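Side-chain contacts in protein TP_0956 (Treponema pallidum subsp. pallidum, PDB 3U64), which probably serves as the T component of a TRAP transporter, a tetratricopeptide-repeat lipoprotein thought to work through protein-protein interactions: residues A[119-122]-A[123-127]; A[145-148]-A[149-153]; A[179-182]-A[183-187]. All coordinates share one frame; numbering follows the deposited sequence.

Interaction 1 (A[119-122]-A[123-127]); sequences SSLE and TAYPG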
loop_
_atom_site.group_PDB
_atom_site.type_symbol
_atom_site.label_atom_id
_atom_site.label_comp_id
_atom_site.label_asym_id
_atom_site.label_seq_id
_atom_site.Cartn_x
_atom_site.Cartn_y
_atom_site.Cartn_z
ATOM N N SER A 119 20.730 15.415 10.108
ATOM C CA SER A 119 20.321 16.821 10.213
ATOM C C SER A 119 19.939 17.187 11.650
ATOM O O SER A 119 19.956 18.355 12.020
ATOM C CB SER A 119 19.256 17.222 9.187
ATOM O OG SER A 119 18.072 16.471 9.346
ATOM N N SER A 120 19.629 16.185 12.468
ATOM C CA SER A 120 19.487 16.410 13.905
ATOM C C SER A 120 20.819 16.884 14.510
ATOM O O SER A 120 20.836 17.846 15.267
ATOM C CB SER A 120 18.950 15.161 14.617
ATOM O OG SER A 120 19.289 15.142 15.997
ATOM N N LEU A 121 21.934 16.235 14.160
ATOM C CA LEU A 121 23.256 16.710 14.595
ATOM C C LEU A 121 23.599 18.077 13.999
ATOM O O LEU A 121 24.130 18.955 14.693
ATOM C CB LEU A 121 24.365 15.679 14.309
ATOM C CG LEU A 121 24.224 14.438 15.210
ATOM C CD1 LEU A 121 25.070 13.265 14.766
ATOM C CD2 LEU A 121 24.525 14.790 16.649
ATOM N N GLU A 122 23.269 18.277 12.730
ATOM C CA GLU A 122 23.556 19.551 12.083
ATOM C C GLU A 122 22.792 20.723 12.717
ATOM O O GLU A 122 23.302 21.846 12.798
ATOM C CB GLU A 122 23.266 19.490 10.581
ATOM C CG GLU A 122 23.649 20.784 9.838
ATOM C CD GLU A 122 25.161 20.972 9.728
ATOM O OE1 GLU A 122 25.907 19.994 9.963
ATOM O OE2 GLU A 122 25.607 22.098 9.403
ATOM N N THR A 123 21.568 20.462 13.148
ATOM C CA THR A 123 20.747 21.461 13.834
ATOM C C THR A 123 21.366 21.816 15.183
ATOM O O THR A 123 21.428 22.983 15.561
ATOM C CB THR A 123 19.306 20.932 14.072
ATOM O OG1 THR A 123 18.571 20.979 12.845
ATOM C CG2 THR A 123 18.582 21.767 15.106
ATOM N N ALA A 124 21.830 20.795 15.901
ATOM C CA ALA A 124 22.415 20.981 17.227
ATOM C C ALA A 124 23.799 21.625 17.194
ATOM O O ALA A 124 24.192 22.314 18.143
ATOM C CB ALA A 124 22.476 19.658 17.971
ATOM N N TYR A 125 24.540 21.393 16.114
ATOM C CA TYR A 125 25.932 21.855 16.006
ATOM C C TYR A 125 26.230 22.243 14.578
ATOM O O TYR A 125 26.811 21.447 13.826
ATOM C CB TYR A 125 26.916 20.744 16.387
ATOM C CG TYR A 125 26.610 20.062 17.693
ATOM C CD1 TYR A 125 26.777 20.730 18.900
ATOM C CD2 TYR A 125 26.163 18.743 17.722
ATOM C CE1 TYR A 125 26.499 20.110 20.100
ATOM C CE2 TYR A 125 25.873 18.113 18.922
ATOM C CZ TYR A 125 26.044 18.801 20.108
ATOM O OH TYR A 125 25.766 18.185 21.302
ATOM N N PRO A 126 25.828 23.457 14.192
ATOM C CA PRO A 126 26.018 23.951 12.821
ATOM C C PRO A 126 27.440 23.726 12.330
ATOM O O PRO A 126 28.392 24.054 13.035
ATOM C CB PRO A 126 25.726 25.445 12.956
ATOM C CG PRO A 126 24.666 25.496 14.056
ATOM C CD PRO A 126 25.016 24.376 15.017
ATOM N N GLY A 127 27.581 23.164 11.134
ATOM C CA GLY A 127 28.890 22.922 10.545
ATOM C C GLY A 127 29.356 21.505 10.825
ATOM O O GLY A 127 30.428 21.090 10.368
#

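Interaction 2 (A[145-148]-A[149-153]); sequences SRCT and RVDVG. With SO4 (sulfate ion), chain E.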
loop_
_atom_site.group_PDB
_atom_site.type_symbol
_atom_site.label_atom_id
_atom_site.label_comp_id
_atom_site.label_asym_id
_atom_site.label_seq_id
_atom_site.Cartn_x
_atom_site.Cartn_y
_atom_site.Cartn_z
ATOM N N SER A 145 33.717 15.381 19.973
ATOM C CA SER A 145 33.910 15.617 21.401
ATOM C C SER A 145 32.863 16.607 21.942
ATOM O O SER A 145 32.691 16.762 23.158
ATOM C CB SER A 145 35.335 16.096 21.685
ATOM O OG SER A 145 35.465 17.487 21.430
ATOM N N ARG A 146 32.150 17.249 21.024
ATOM C CA ARG A 146 31.086 18.171 21.393
ATOM C C ARG A 146 29.790 17.432 21.741
ATOM O O ARG A 146 28.925 17.963 22.446
ATOM C CB ARG A 146 30.853 19.189 20.272
ATOM C CG ARG A 146 32.078 20.057 19.976
ATOM C CD ARG A 146 31.856 20.940 18.758
ATOM N NE ARG A 146 30.766 21.893 18.953
ATOM C CZ ARG A 146 30.214 22.613 17.977
ATOM N NH1 ARG A 146 30.655 22.484 16.727
ATOM N NH2 ARG A 146 29.226 23.466 18.253
ATOM N N CYS A 147 29.682 16.192 21.268
ATOM C CA CYS A 147 28.488 15.377 21.473
ATOM C C CYS A 147 28.305 14.951 22.923
ATOM O O CYS A 147 29.262 14.653 23.626
ATOM C CB CYS A 147 28.531 14.132 20.571
ATOM S SG CYS A 147 28.489 14.539 18.805
ATOM N N THR A 148 27.055 14.894 23.353
ATOM C CA THR A 148 26.719 14.406 24.686
ATOM C C THR A 148 25.752 13.220 24.610
ATOM O O THR A 148 25.375 12.763 23.515
ATOM C CB THR A 148 26.056 15.512 25.486
ATOM O OG1 THR A 148 24.784 15.803 24.898
ATOM C CG2 THR A 148 26.935 16.768 25.453
ATOM N N ARG A 149 25.332 12.744 25.779
ATOM C CA ARG A 149 24.469 11.575 25.860
ATOM C C ARG A 149 23.172 11.837 25.120
ATOM O O ARG A 149 22.547 10.918 24.597
ATOM C CB ARG A 149 24.200 11.203 27.316
ATOM C CG ARG A 149 25.374 10.463 27.964
ATOM C CD ARG A 149 25.298 10.436 29.488
ATOM N NE ARG A 149 24.453 9.368 30.006
ATOM C CZ ARG A 149 24.846 8.104 30.151
ATOM N NH1 ARG A 149 26.070 7.740 29.797
ATOM N NH2 ARG A 149 24.012 7.197 30.649
ATOM N N VAL A 150 22.781 13.106 25.066
ATOM C CA VAL A 150 21.574 13.502 24.359
ATOM C C VAL A 150 21.679 13.191 22.853
ATOM O O VAL A 150 20.659 12.997 22.191
ATOM C CB VAL A 150 21.269 15.006 24.627
ATOM C CG1 VAL A 150 20.367 15.595 23.576
ATOM C CG2 VAL A 150 20.648 15.166 26.004
ATOM N N ASP A 151 22.911 13.118 22.337
ATOM C CA ASP A 151 23.167 12.902 20.907
ATOM C C ASP A 151 23.348 11.434 20.517
ATOM O O ASP A 151 23.539 11.120 19.344
ATOM C CB ASP A 151 24.407 13.679 20.461
ATOM C CG ASP A 151 24.314 15.149 20.791
ATOM O OD1 ASP A 151 23.291 15.755 20.423
ATOM O OD2 ASP A 151 25.254 15.695 21.423
ATOM N N VAL A 152 23.286 10.544 21.498
ATOM C CA VAL A 152 23.610 9.147 21.270
ATOM C C VAL A 152 22.648 8.471 20.298
ATOM O O VAL A 152 23.085 7.794 19.380
ATOM C CB VAL A 152 23.708 8.370 22.585
ATOM C CG1 VAL A 152 23.799 6.879 22.303
ATOM C CG2 VAL A 152 24.930 8.864 23.386
ATOM N N GLY A 153 21.347 8.675 20.477
ATOM C CA GLY A 153 20.368 8.155 19.538
ATOM C C GLY A 153 20.717 8.521 18.106
ATOM O O GLY A 153 20.688 7.680 17.193
HETATM S S SO4 E . 25.928 3.666 30.995
HETATM O O1 SO4 E . 24.622 4.329 30.968
HETATM O O2 SO4 E . 27.016 4.648 30.948
HETATM O O3 SO4 E . 26.002 2.890 32.235
HETATM O O4 SO4 E . 26.043 2.769 29.848
#

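Interaction 3 (A[179-182]-A[183-187]); sequences VHAA and VMMLE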
loop_
_atom_site.group_PDB
_atom_site.type_symbol
_atom_site.label_atom_id
_atom_site.label_comp_id
_atom_site.label_asym_id
_atom_site.label_seq_id
_atom_site.Cartn_x
_atom_site.Cartn_y
_atom_site.Cartn_z
ATOM N N VAL A 179 32.651 6.098 5.487
ATOM C CA VAL A 179 32.652 4.893 6.309
ATOM C C VAL A 179 33.375 5.117 7.634
ATOM O O VAL A 179 32.839 4.814 8.705
ATOM C CB VAL A 179 33.319 3.720 5.572
ATOM C CG1 VAL A 179 33.519 2.549 6.510
ATOM C CG2 VAL A 179 32.494 3.316 4.354
ATOM N N HIS A 180 34.589 5.652 7.563
ATOM C CA HIS A 180 35.348 5.942 8.768
ATOM C C HIS A 180 34.599 6.892 9.724
ATOM O O HIS A 180 34.553 6.657 10.926
ATOM C CB HIS A 180 36.734 6.496 8.427
ATOM C CG HIS A 180 37.575 6.755 9.635
ATOM N ND1 HIS A 180 38.032 5.744 10.451
ATOM C CD2 HIS A 180 37.997 7.913 10.197
ATOM C CE1 HIS A 180 38.720 6.263 11.451
ATOM N NE2 HIS A 180 38.713 7.579 11.320
ATOM N N ALA A 181 34.001 7.950 9.191
ATOM C CA ALA A 181 33.212 8.876 10.011
ATOM C C ALA A 181 32.033 8.180 10.686
ATOM O O ALA A 181 31.709 8.461 11.844
ATOM C CB ALA A 181 32.719 10.051 9.166
ATOM N N ALA A 182 31.380 7.280 9.961
ATOM C CA ALA A 182 30.219 6.572 10.504
ATOM C C ALA A 182 30.611 5.716 11.712
ATOM O O ALA A 182 29.963 5.754 12.761
ATOM C CB ALA A 182 29.554 5.698 9.423
ATOM N N VAL A 183 31.684 4.951 11.559
ATOM C CA VAL A 183 32.153 4.100 12.634
ATOM C C VAL A 183 32.597 4.934 13.824
ATOM O O VAL A 183 32.272 4.589 14.958
ATOM C CB VAL A 183 33.282 3.165 12.170
ATOM C CG1 VAL A 183 33.818 2.355 13.346
ATOM C CG2 VAL A 183 32.766 2.232 11.067
ATOM N N MET A 184 33.306 6.038 13.571
ATOM C CA MET A 184 33.725 6.924 14.657
ATOM C C MET A 184 32.516 7.496 15.413
ATOM O O MET A 184 32.562 7.661 16.633
ATOM C CB MET A 184 34.643 8.054 14.154
ATOM C CG MET A 184 36.001 7.591 13.612
ATOM S SD MET A 184 36.963 6.599 14.793
ATOM C CE MET A 184 36.791 4.960 14.069
ATOM N N MET A 185 31.432 7.785 14.698
ATOM C CA MET A 185 30.190 8.183 15.358
ATOM C C MET A 185 29.646 7.048 16.226
ATOM O O MET A 185 29.231 7.267 17.362
ATOM C CB MET A 185 29.132 8.651 14.356
ATOM C CG MET A 185 29.498 9.949 13.618
ATOM S SD MET A 185 28.124 10.587 12.607
ATOM C CE MET A 185 28.722 10.270 10.956
ATOM N N LEU A 186 29.652 5.833 15.697
ATOM C CA LEU A 186 29.215 4.690 16.494
ATOM C C LEU A 186 30.110 4.515 17.740
ATOM O O LEU A 186 29.616 4.357 18.869
ATOM C CB LEU A 186 29.176 3.419 15.632
ATOM C CG LEU A 186 28.040 3.365 14.598
ATOM C CD1 LEU A 186 28.229 2.207 13.641
ATOM C CD2 LEU A 186 26.667 3.268 15.258
ATOM N N GLU A 187 31.425 4.579 17.542
ATOM C CA GLU A 187 32.355 4.458 18.660
ATOM C C GLU A 187 32.205 5.578 19.673
ATOM O O GLU A 187 32.422 5.367 20.865
ATOM C CB GLU A 187 33.796 4.385 18.178
ATOM C CG GLU A 187 34.074 3.108 17.446
ATOM C CD GLU A 187 35.500 3.011 17.002
ATOM O OE1 GLU A 187 36.301 3.915 17.342
ATOM O OE2 GLU A 187 35.821 2.029 16.306
#

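Interaction 1 (A[119-122]-A[123-127])
The ring of Tyr125 is touched at its CE2 by the CD2 methyl of Leu121, 4.2 Å away, while Leu121 O approaches the ring obliquely. On one face, displaced toward the rim, lies Ala124 CB. The phenol OH reaches past the segments to Asp151. The second flat group, the carboxylate of Glu122, is met from above its plane: Gly127 N donates to Glu122 OE2 at 2.8 Å, with an N-H...O angle of 163°. A trans first torsion (chi1 -176°) followed by a bend at chi2 (71°) folds the glutamate chain round to that amide. The contact belongs to the C-terminal end of helix 96-124 and the turn after it, with Gly127 as N-cap of helix 128-132. Glu122 OE1 accepts from Thr129 N, so one carboxylate takes two amides at the start of the next helix, where its negative charge would probably be favourable. Along the helix, Thr123 N bonds to Ser119 O at 2.9 Å and Ala124 N to Ser120 O at 3.2 Å. The N-H of Tyr125, the first residue to leave helical angles, still bonds to Leu121 O, N to O 2.9 Å. Beyond it, Pro126 CA makes a C-H...O contact with Glu122 O, 3.4 Å away.

Interaction 2 (A[145-148]-A[149-153])
Asp151 reaches back over the turn to Thr148 and Cys147. Its CB lies 3.3 Å from Thr148 O, and with CG beside its own backbone N (chi1 -55°) the carboxylate is turned to the preceding backbone, CG itself lying 3.8 Å from Thr148 N. OD2 does the touching: it accepts from Thr148 N at 2.8 Å in a nearly straight bond, N-H...O angle 169°, the donor arriving on the anti side and somewhat out of the carboxylate plane. The same oxygen packs against Cys147 CA, 3.2 Å away, and is also the probable partner of the Tyr125 hydroxyl, while OD1 forms a salt bridge with Arg66 of helix 66-89. Both oxygens of this buried group are therefore occupied, which holds its rotation and probably favours the charged form.

The backbone answers in the reverse direction: Asp151 N donates to Thr148 O at 2.8 Å. This closes a beta turn over 148-151 that leads into helix 152-166. Thr148 OG1, set between its backbone N and carbonyl carbon (chi1 67°), adds an ST turn by accepting from Val150 N, but this bond is weak at 3.4 Å.

Arg149 leaves the turn in another direction. Its chain bends at chi3 and presents the guanidinium edge to a sulfate ion, probably from the crystallisation liquor: NH2 donates in plane to sulfate O1 at 2.9 Å, whereas NH1 makes a weak bond of 3.4 Å to sulfate O2. Ser195 N also binds the ion, and Trp193 forms a cation-pi contact with Arg149. Nearby, Cys147 and Val152 pack their side chains against Leu192 at the end of helix 176-192.

Interaction 3 (A[179-182]-A[183-187])
Helix 176-192, one of the helices of this all-helical, tetratricopeptide-repeat-related fold, carries an i to i+4 histidine-methionine pair on one of its sides. Met184 CG lies over one face of the His180 imidazole, with the two side chains crossing at a slant. This carbon makes the CH-pi contact, 3.8 Å from the ring centroid and 22° off the normal, displaced toward the rim. The sulfur is farther off and oblique, SD standing 4.4 Å from the ring centroid. The methyl then returns to the ring, Met184 CE coming within 3.5 Å of His180 CE1. Two consecutive bends in the methionine, at chi2 (-56°) and chi3 (107°), curl the chain in this way so that CG, SD and CE all stay close to the imidazole. His180 NE2 is hydrogen-bonded to Glu137 OE2, which probably helps to set the ring's rotation and may favour a protonated imidazole.

One residue further along, Met185 folds back against Ala181: its CG is 3.2 Å from Ala181 O and its CE 4.4 Å from Ala181 CB. Regular helical bonds underlie both pairs, with Met184 N donating to His180 O at 3.0 Å and Met185 N to Ala181 O at 2.9 Å.

The helix is packed on several sides. Helix 137-144 meets His180, Met184 and Met185 through Leu140 and Leu144; helix 152-166 receives Val179, Ala182 and Met185; and helix 196-211 packs Phe208, Tyr209 and Leu205 against Val179, Val183 and Leu186.

The three contacts come one after another along the chain. Interaction 1 ends helix 96-124, interaction 2 spans the turn between helix 137-144 and helix 152-166, and interaction 3 lies within helix 176-192. Interactions 1 and 2 touch, their centres about 11 Å apart, through Tyr125 and Asp151 and through Leu121 packing on the latter's CB. Interaction 3 lies deeper, its centre about 14 Å from that of interaction 2 and about 17 Å from that of interaction 1, without direct contact to either. Helix 152-166 relates all three: Leu121 packs on it, 149-153 leads into it, and Met185 rests against it, so it borders both helix 96-124 and helix 176-192, the latter its successor in the chain.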